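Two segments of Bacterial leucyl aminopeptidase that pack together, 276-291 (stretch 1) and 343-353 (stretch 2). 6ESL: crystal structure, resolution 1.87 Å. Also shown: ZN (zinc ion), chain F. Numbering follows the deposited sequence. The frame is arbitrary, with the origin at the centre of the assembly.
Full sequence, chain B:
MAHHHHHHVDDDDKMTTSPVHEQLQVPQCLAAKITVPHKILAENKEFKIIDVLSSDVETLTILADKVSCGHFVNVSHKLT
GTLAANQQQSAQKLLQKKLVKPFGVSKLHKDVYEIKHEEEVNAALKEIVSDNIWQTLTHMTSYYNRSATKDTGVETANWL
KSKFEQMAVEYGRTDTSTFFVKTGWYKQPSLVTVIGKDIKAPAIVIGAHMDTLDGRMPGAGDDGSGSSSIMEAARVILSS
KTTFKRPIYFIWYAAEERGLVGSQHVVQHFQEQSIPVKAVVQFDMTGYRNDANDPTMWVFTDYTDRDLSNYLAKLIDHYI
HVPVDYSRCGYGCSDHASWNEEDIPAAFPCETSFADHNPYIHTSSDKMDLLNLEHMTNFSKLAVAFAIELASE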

ATOM      1  N   PRO B 276      -2.774 -20.196  15.092  1.00 53.93           N
ATOM      2  CA  PRO B 276      -2.952 -18.847  14.578  1.00 51.29           C
ATOM      3  C   PRO B 276      -1.670 -18.367  13.905  1.00 48.26           C
ATOM      4  O   PRO B 276      -0.574 -18.884  14.178  1.00 48.04           O
ATOM      5  CB  PRO B 276      -3.276 -18.013  15.837  1.00 52.33           C
ATOM      6  CG  PRO B 276      -2.605 -18.788  16.958  1.00 54.48           C
ATOM      7  CD  PRO B 276      -2.413 -20.228  16.529  1.00 54.88           C
ATOM      8  N   VAL B 277      -1.840 -17.388  13.025  1.00 46.94           N
ATOM      9  CA  VAL B 277      -0.736 -16.835  12.201  1.00 43.63           C
ATOM     10  C   VAL B 277      -0.863 -15.352  12.200  1.00 42.15           C
ATOM     11  O   VAL B 277      -1.925 -14.782  11.844  1.00 43.39           O
ATOM     12  CB  VAL B 277      -0.745 -17.351  10.765  1.00 41.42           C
ATOM     13  CG1 VAL B 277       0.345 -16.690   9.923  1.00 40.84           C
ATOM     14  CG2 VAL B 277      -0.558 -18.848  10.752  1.00 43.70           C
ATOM     15  N   LYS B 278       0.229 -14.718  12.584  1.00 41.21           N
ATOM     16  CA  LYS B 278       0.333 -13.274  12.603  1.00 43.54           C
ATOM     17  C   LYS B 278       0.695 -12.681  11.239  1.00 38.77           C
ATOM     18  O   LYS B 278       0.117 -11.697  10.822  1.00 40.21           O
ATOM     19  CB  LYS B 278       1.427 -12.837  13.616  1.00 47.80           C
ATOM     20  CG  LYS B 278       1.621 -11.328  13.554  1.00 50.45           C
ATOM     21  CD  LYS B 278       2.145 -10.617  14.777  1.00 54.53           C
ATOM     22  CE  LYS B 278       1.670  -9.165  14.620  1.00 57.83           C
ATOM     23  NZ  LYS B 278       2.344  -8.206  15.510  1.00 62.16           N
ATOM     24  N   ALA B 279       1.716 -13.257  10.577  1.00 37.34           N
ATOM     25  CA  ALA B 279       2.192 -12.693   9.308  1.00 35.32           C
ATOM     26  C   ALA B 279       2.907 -13.746   8.441  1.00 33.98           C
ATOM     27  O   ALA B 279       3.651 -14.620   8.961  1.00 33.62           O
ATOM     28  CB  ALA B 279       3.100 -11.503   9.559  1.00 36.59           C
ATOM     29  N   VAL B 280       2.714 -13.589   7.124  1.00 29.16           N
ATOM     30  CA  VAL B 280       3.242 -14.511   6.124  1.00 28.94           C
ATOM     31  C   VAL B 280       4.047 -13.740   5.049  1.00 28.46           C
ATOM     32  O   VAL B 280       3.599 -12.669   4.577  1.00 27.91           O
ATOM     33  CB  VAL B 280       2.064 -15.240   5.458  1.00 29.23           C
ATOM     34  CG1 VAL B 280       2.557 -16.225   4.468  1.00 29.53           C
ATOM     35  CG2 VAL B 280       1.257 -15.939   6.530  1.00 30.42           C
ATOM     36  N   VAL B 281       5.200 -14.272   4.633  1.00 26.60           N
ATOM     37  CA  VAL B 281       5.854 -13.787   3.444  1.00 25.45           C
ATOM     38  C   VAL B 281       6.015 -14.965   2.471  1.00 25.94           C
ATOM     39  O   VAL B 281       6.181 -16.159   2.908  1.00 28.20           O
ATOM     40  CB  VAL B 281       7.205 -13.078   3.755  1.00 25.45           C
ATOM     41  CG1 VAL B 281       8.176 -13.995   4.451  1.00 25.78           C
ATOM     42  CG2 VAL B 281       7.869 -12.448   2.539  1.00 24.72           C
ATOM     43  N   GLN B 282       5.950 -14.651   1.193  1.00 23.39           N
ATOM     44  CA  GLN B 282       6.157 -15.601   0.129  1.00 23.33           C
ATOM     45  C   GLN B 282       7.371 -15.206  -0.713  1.00 23.00           C
ATOM     46  O   GLN B 282       7.483 -14.055  -1.200  1.00 21.36           O
ATOM     47  CB  GLN B 282       4.900 -15.681  -0.729  1.00 22.49           C
ATOM     48  CG  GLN B 282       4.964 -16.483  -2.032  1.00 21.62           C
ATOM     49  CD  GLN B 282       5.087 -17.969  -1.813  1.00 22.61           C
ATOM     50  OE1 GLN B 282       5.109 -18.449  -0.667  1.00 24.46           O
ATOM     51  NE2 GLN B 282       5.067 -18.727  -2.925  1.00 20.93           N
ATOM     52  N   PHE B 283       8.232 -16.190  -0.927  1.00 21.74           N
ATOM     53  CA  PHE B 283       9.392 -16.067  -1.857  1.00 21.70           C
ATOM     54  C   PHE B 283       9.192 -16.915  -3.092  1.00 22.13           C
ATOM     55  O   PHE B 283       9.325 -18.193  -3.035  1.00 23.53           O
ATOM     56  CB  PHE B 283      10.684 -16.387  -1.127  1.00 22.34           C
ATOM     57  CG  PHE B 283      11.023 -15.407  -0.067  1.00 23.99           C
ATOM     58  CD1 PHE B 283      11.754 -14.241  -0.371  1.00 24.70           C
ATOM     59  CD2 PHE B 283      10.612 -15.583   1.209  1.00 24.29           C
ATOM     60  CE1 PHE B 283      12.031 -13.289   0.609  1.00 24.84           C
ATOM     61  CE2 PHE B 283      10.929 -14.686   2.188  1.00 25.20           C
ATOM     62  CZ  PHE B 283      11.582 -13.494   1.853  1.00 24.94           C
ATOM     63  N   ASP B 284       8.768 -16.222  -4.142  1.00 20.21           N
ATOM     64  CA  ASP B 284       8.575 -16.804  -5.441  1.00 20.99           C
ATOM     65  C   ASP B 284       9.391 -15.983  -6.426  1.00 21.38           C
ATOM     66  O   ASP B 284       9.017 -14.877  -6.816  1.00 19.82           O
ATOM     67  CB  ASP B 284       7.098 -16.768  -5.833  1.00 20.90           C
ATOM     68  CG  ASP B 284       6.841 -17.380  -7.196  1.00 22.64           C
ATOM     69  OD1 ASP B 284       7.812 -17.835  -7.837  1.00 23.68           O
ATOM     70  OD2 ASP B 284       5.669 -17.406  -7.628  1.00 21.46           O
ATOM     71  N   MET B 285      10.516 -16.558  -6.813  1.00 19.51           N
ATOM     72  CA  MET B 285      11.433 -16.013  -7.800  1.00 20.78           C
ATOM     73  C   MET B 285      12.281 -14.928  -7.117  1.00 22.50           C
ATOM     74  O   MET B 285      11.859 -13.773  -6.840  1.00 20.22           O
ATOM     75  CB  MET B 285      10.814 -15.574  -9.123  1.00 21.32           C
ATOM     76  CG  MET B 285       9.916 -16.617  -9.719  1.00 21.21           C
ATOM     77  SD  MET B 285       9.185 -16.227 -11.288  1.00 24.19           S
ATOM     78  CE  MET B 285       8.359 -14.673 -10.975  1.00 24.32           C
ATOM     79  N   THR B 286      13.506 -15.334  -6.824  1.00 21.67           N
ATOM     80  CA  THR B 286      14.462 -14.502  -6.066  1.00 23.13           C
ATOM     81  C   THR B 286      15.816 -14.308  -6.759  1.00 22.15           C
ATOM     82  O   THR B 286      16.753 -13.720  -6.183  1.00 21.34           O
ATOM     83  CB  THR B 286      14.744 -15.142  -4.691  1.00 25.21           C
ATOM     84  OG1 THR B 286      15.423 -16.373  -4.841  1.00 26.09           O
ATOM     85  CG2 THR B 286      13.486 -15.266  -3.846  1.00 24.57           C
ATOM     86  N   GLY B 287      15.930 -14.766  -8.000  1.00 22.68           N
ATOM     87  CA  GLY B 287      17.234 -14.762  -8.657  1.00 24.81           C
ATOM     88  C   GLY B 287      17.471 -14.057  -9.967  1.00 25.78           C
ATOM     89  O   GLY B 287      18.605 -13.837 -10.330  1.00 26.63           O
ATOM     90  N   TYR B 288      16.425 -13.749 -10.712  1.00 25.75           N
ATOM     91  CA  TYR B 288      16.613 -13.132 -12.012  1.00 25.85           C
ATOM     92  C   TYR B 288      16.551 -11.691 -11.899  1.00 27.21           C
ATOM     93  O   TYR B 288      15.609 -11.116 -11.263  1.00 26.99           O
ATOM     94  CB  TYR B 288      15.557 -13.665 -13.010  1.00 26.93           C
ATOM     95  CG  TYR B 288      15.649 -12.986 -14.394  1.00 28.07           C
ATOM     96  CD1 TYR B 288      16.507 -13.489 -15.414  1.00 31.06           C
ATOM     97  CD2 TYR B 288      14.850 -11.888 -14.684  1.00 28.86           C
ATOM     98  CE1 TYR B 288      16.547 -12.862 -16.671  1.00 32.38           C
ATOM     99  CE2 TYR B 288      14.899 -11.278 -15.918  1.00 31.51           C
ATOM    100  CZ  TYR B 288      15.769 -11.787 -16.885  1.00 32.76           C
ATOM    101  OH  TYR B 288      15.812 -11.110 -18.065  1.00 40.30           O
ATOM    102  N   ARG B 289      17.547 -11.006 -12.501  1.00 27.40           N
ATOM    103  CA  ARG B 289      17.583  -9.574 -12.559  1.00 28.13           C
ATOM    104  C   ARG B 289      17.368  -9.149 -13.975  1.00 30.01           C
ATOM    105  O   ARG B 289      17.939  -9.712 -14.905  1.00 30.49           O
ATOM    106  CB  ARG B 289      18.938  -9.008 -12.054  1.00 27.40           C
ATOM    107  CG  ARG B 289      19.046  -8.896 -10.537  1.00 26.13           C
ATOM    108  CD  ARG B 289      20.384  -8.284 -10.160  1.00 27.14           C
ATOM    109  NE  ARG B 289      20.499  -8.185  -8.717  1.00 27.46           N
ATOM    110  CZ  ARG B 289      21.575  -7.736  -8.101  1.00 28.98           C
ATOM    111  NH1 ARG B 289      22.611  -7.312  -8.835  1.00 30.27           N
ATOM    112  NH2 ARG B 289      21.582  -7.654  -6.776  1.00 29.23           N
ATOM    113  N   ASN B 290      16.492  -8.177 -14.158  1.00 31.46           N
ATOM    114  CA  ASN B 290      16.313  -7.702 -15.494  1.00 33.00           C
ATOM    115  C   ASN B 290      17.586  -7.077 -16.079  1.00 35.52           C
ATOM    116  O   ASN B 290      17.827  -7.059 -17.288  1.00 35.73           O
ATOM    117  CB  ASN B 290      15.224  -6.649 -15.411  1.00 37.57           C
ATOM    118  CG  ASN B 290      14.575  -6.501 -16.689  1.00 39.65           C
ATOM    119  OD1 ASN B 290      13.992  -7.523 -17.180  1.00 51.18           O
ATOM    120  ND2 ASN B 290      14.710  -5.321 -17.279  1.00 42.86           N
ATOM    121  N   ASP B 291      18.310  -6.398 -15.198  1.00 35.15           N
ATOM    122  CA  ASP B 291      19.597  -5.734 -15.511  1.00 35.68           C
ATOM    123  C   ASP B 291      20.499  -6.177 -14.360  1.00 33.89           C
ATOM    124  O   ASP B 291      20.230  -5.847 -13.212  1.00 32.42           O
ATOM    125  CB  ASP B 291      19.304  -4.260 -15.552  1.00 36.34           C
ATOM    126  CG  ASP B 291      20.537  -3.388 -15.687  1.00 43.39           C
ATOM    127  OD1 ASP B 291      21.693  -3.881 -15.742  1.00 40.92           O
ATOM    128  OD2 ASP B 291      20.292  -2.158 -15.733  1.00 47.43           O
ATOM    129  N   ASP B 343      -7.868 -13.549   5.124  1.00 38.12           N
ATOM    130  CA  ASP B 343      -7.473 -12.341   5.847  1.00 40.69           C
ATOM    131  C   ASP B 343      -6.316 -12.503   6.794  1.00 38.44           C
ATOM    132  O   ASP B 343      -6.304 -11.935   7.839  1.00 41.72           O
ATOM    133  CB  ASP B 343      -8.688 -11.783   6.610  1.00 46.36           C
ATOM    134  CG  ASP B 343      -9.765 -11.344   5.687  1.00 51.09           C
ATOM    135  OD1 ASP B 343      -9.541 -10.505   4.789  1.00 63.09           O
ATOM    136  OD2 ASP B 343     -10.850 -11.883   5.804  1.00 60.67           O
ATOM    137  N   ILE B 344      -5.337 -13.324   6.460  1.00 36.02           N
ATOM    138  CA  ILE B 344      -4.122 -13.418   7.250  1.00 35.37           C
ATOM    139  C   ILE B 344      -3.130 -12.498   6.530  1.00 36.24           C
ATOM    140  O   ILE B 344      -2.985 -12.622   5.328  1.00 34.66           O
ATOM    141  CB  ILE B 344      -3.674 -14.879   7.338  1.00 35.71           C
ATOM    142  CG1 ILE B 344      -4.676 -15.642   8.259  1.00 37.28           C
ATOM    143  CG2 ILE B 344      -2.281 -14.956   7.884  1.00 34.98           C
ATOM    144  CD1 ILE B 344      -4.594 -17.174   8.212  1.00 38.41           C
ATOM    145  N   PRO B 345      -2.464 -11.549   7.250  1.00 36.26           N
ATOM    146  CA  PRO B 345      -1.557 -10.608   6.608  1.00 33.85           C
ATOM    147  C   PRO B 345      -0.386 -11.325   5.865  1.00 31.32           C
ATOM    148  O   PRO B 345       0.254 -12.162   6.460  1.00 30.00           O
ATOM    149  CB  PRO B 345      -1.053  -9.764   7.790  1.00 35.80           C
ATOM    150  CG  PRO B 345      -2.218  -9.757   8.754  1.00 36.05           C
ATOM    151  CD  PRO B 345      -2.586 -11.225   8.688  1.00 37.51           C
ATOM    152  N   ALA B 346      -0.217 -11.019   4.575  1.00 28.15           N
ATOM    153  CA  ALA B 346       0.700 -11.719   3.719  1.00 27.42           C
ATOM    154  C   ALA B 346       1.324 -10.779   2.737  1.00 24.95           C
ATOM    155  O   ALA B 346       0.690  -9.796   2.283  1.00 24.52           O
ATOM    156  CB  ALA B 346      -0.008 -12.855   2.990  1.00 26.83           C
ATOM    157  N   ALA B 347       2.571 -11.029   2.424  1.00 23.72           N
ATOM    158  CA  ALA B 347       3.332 -10.113   1.556  1.00 23.74           C
ATOM    159  C   ALA B 347       4.216 -10.938   0.626  1.00 23.72           C
ATOM    160  O   ALA B 347       4.543 -12.094   0.962  1.00 23.27           O
ATOM    161  CB  ALA B 347       4.186  -9.190   2.374  1.00 25.17           C
ATOM    162  N   PHE B 348       4.600 -10.293  -0.495  1.00 22.62           N
ATOM    163  CA  PHE B 348       5.258 -10.957  -1.610  1.00 21.85           C
ATOM    164  C   PHE B 348       6.311  -9.988  -2.234  1.00 20.03           C
ATOM    165  O   PHE B 348       5.999  -9.156  -3.107  1.00 20.05           O
ATOM    166  CB  PHE B 348       4.244 -11.434  -2.642  1.00 21.95           C
ATOM    167  CG  PHE B 348       4.826 -12.078  -3.864  1.00 21.59           C
ATOM    168  CD1 PHE B 348       6.001 -12.797  -3.831  1.00 23.29           C
ATOM    169  CD2 PHE B 348       4.195 -11.976  -5.080  1.00 23.03           C
ATOM    170  CE1 PHE B 348       6.543 -13.325  -5.030  1.00 22.79           C
ATOM    171  CE2 PHE B 348       4.709 -12.543  -6.265  1.00 23.03           C
ATOM    172  CZ  PHE B 348       5.865 -13.273  -6.220  1.00 21.93           C
ATOM    173  N   PRO B 349       7.575 -10.119  -1.798  1.00 20.55           N
ATOM    174  CA  PRO B 349       8.634  -9.462  -2.513  1.00 21.45           C
ATOM    175  C   PRO B 349       9.153 -10.351  -3.654  1.00 21.69           C
ATOM    176  O   PRO B 349       9.111 -11.587  -3.507  1.00 24.74           O
ATOM    177  CB  PRO B 349       9.704  -9.330  -1.459  1.00 22.69           C
ATOM    178  CG  PRO B 349       9.517 -10.568  -0.583  1.00 23.05           C
ATOM    179  CD  PRO B 349       8.089 -10.989  -0.715  1.00 22.27           C
ATOM    180  N   CYS B 350       9.616  -9.754  -4.755  1.00 21.11           N
ATOM    181  CA  CYS B 350       9.977 -10.514  -5.943  1.00 20.28           C
ATOM    182  C   CYS B 350      11.085  -9.892  -6.738  1.00 19.84           C
ATOM    183  O   CYS B 350      11.456  -8.746  -6.569  1.00 19.85           O
ATOM    184  CB  CYS B 350       8.683 -10.770  -6.817  1.00 20.85           C
ATOM    185  SG  CYS B 350       8.812 -11.864  -8.247  1.00 21.86           S
ATOM    186  N   GLU B 351      11.719 -10.743  -7.501  1.00 20.00           N
ATOM    187  CA  GLU B 351      12.957 -10.436  -8.211  1.00 21.74           C
ATOM    188  C   GLU B 351      12.836  -9.378  -9.298  1.00 21.99           C
ATOM    189  O   GLU B 351      13.824  -8.671  -9.588  1.00 22.88           O
ATOM    190  CB  GLU B 351      13.543 -11.705  -8.861  1.00 21.44           C
ATOM    191  CG  GLU B 351      12.578 -12.314  -9.924  1.00 21.50           C
ATOM    192  CD  GLU B 351      12.999 -13.652 -10.536  1.00 22.75           C
ATOM    193  OE1 GLU B 351      13.790 -14.343  -9.903  1.00 23.13           O
ATOM    194  OE2 GLU B 351      12.513 -13.949 -11.656  1.00 23.62           O
ATOM    195  N   THR B 352      11.668  -9.268  -9.912  1.00 22.52           N
ATOM    196  CA  THR B 352      11.419  -8.306 -10.962  1.00 22.71           C
ATOM    197  C   THR B 352       9.999  -7.763 -10.845  1.00 21.47           C
ATOM    198  O   THR B 352       9.145  -8.303 -10.145  1.00 21.86           O
ATOM    199  CB  THR B 352      11.494  -8.907 -12.393  1.00 24.54           C
ATOM    200  OG1 THR B 352      10.492  -9.904 -12.522  1.00 25.30           O
ATOM    201  CG2 THR B 352      12.790  -9.640 -12.670  1.00 26.08           C
ATOM    202  N   SER B 353       9.725  -6.754 -11.625  1.00 22.81           N
ATOM    203  CA  SER B 353       8.325  -6.401 -11.849  1.00 24.67           C
ATOM    204  C   SER B 353       7.647  -7.492 -12.666  1.00 25.94           C
ATOM    205  O   SER B 353       8.287  -8.340 -13.314  1.00 25.33           O
ATOM    206  CB  SER B 353       8.221  -5.066 -12.645  1.00 24.71           C
ATOM    207  OG  SER B 353       8.640  -5.308 -14.018  1.00 27.78           O
TER
HETATM  208 ZN    ZN F 402       6.449 -19.483  -8.878  1.00 23.88          ZN
HETATM  209  O   HOH W   1      10.324 -13.870  -4.249  1.00 20.03           O
HETATM  210  O   HOH W   2      15.172  -7.115 -11.640  1.00 29.43           O
HETATM  211  O   HOH W   3       6.296 -17.681 -10.111  1.00 17.30           O

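The contact buries 873 Å², summed over both stretches, and opens with an apolar clasp: Val-277 CG1 lies 3.7 Å from Ile-344 CG2, both CA-to-CB bonds pointing toward the partner stretch. Beyond the corner at Lys-278, parallel pairing begins. Val-280 N donates to Pro-345 O (2.9 Å, 143°), and Ala-347 N donates to Val-280 O (2.9 Å, 139°). Pro-345 can serve this ladder because only its carbonyl is required. Val-280 shares a sheet face with Ala-346 (CB to CB 4.0 Å), and its CG2 also reaches Ile-344 CG2 at 3.9 Å. Val-281 and Ala-347 side chains occupy the other face, where Val-281 CG2 meets Pro-349 CD at 3.6 Å.

Gln-282 N donates to Ala-347 O (2.9 Å, 152°), the third backbone hydrogen bond of the run. Gln-282 O instead faces Pro-349 CD at 3.2 Å; proline has no amide hydrogen to offer, and this buried oxygen finds no partner in the model. Phe-283 CE1 touches Pro-349 CG at 3.9 Å. Asp-284 turns its carboxylate to zinc (OD1 2.4 Å, OD2 2.5 Å), while its CB packs against Phe-348 CE1 at 3.6 Å. Water 1 bridges the stretches, donating to Met-285 O (3.0 Å) and Pro-349 O (2.7 Å).

At Met-285 one more backbone hydrogen bond joins the stretches: Glu-351 N donates to Met-285 O (3.1 Å, 136°), and Met-285 CE approaches Cys-350 SG at 3.9 Å. Glu-351, with 113 Å² covered, then directs its carboxylate into the loop. OE1 accepts from Gly-287 N (2.9 Å, 135°) and Tyr-288 N (2.8 Å, a nearly linear 176°), so one side-chain oxygen satisfies two successive amides. Thr-352 CG2 sits at the edge of the Tyr-288 ring, 3.7 Å from Tyr-288 CD2. Finally, water 2 accepts from Asn-290 N (3.0 Å) and donates to Glu-351 O (2.9 Å).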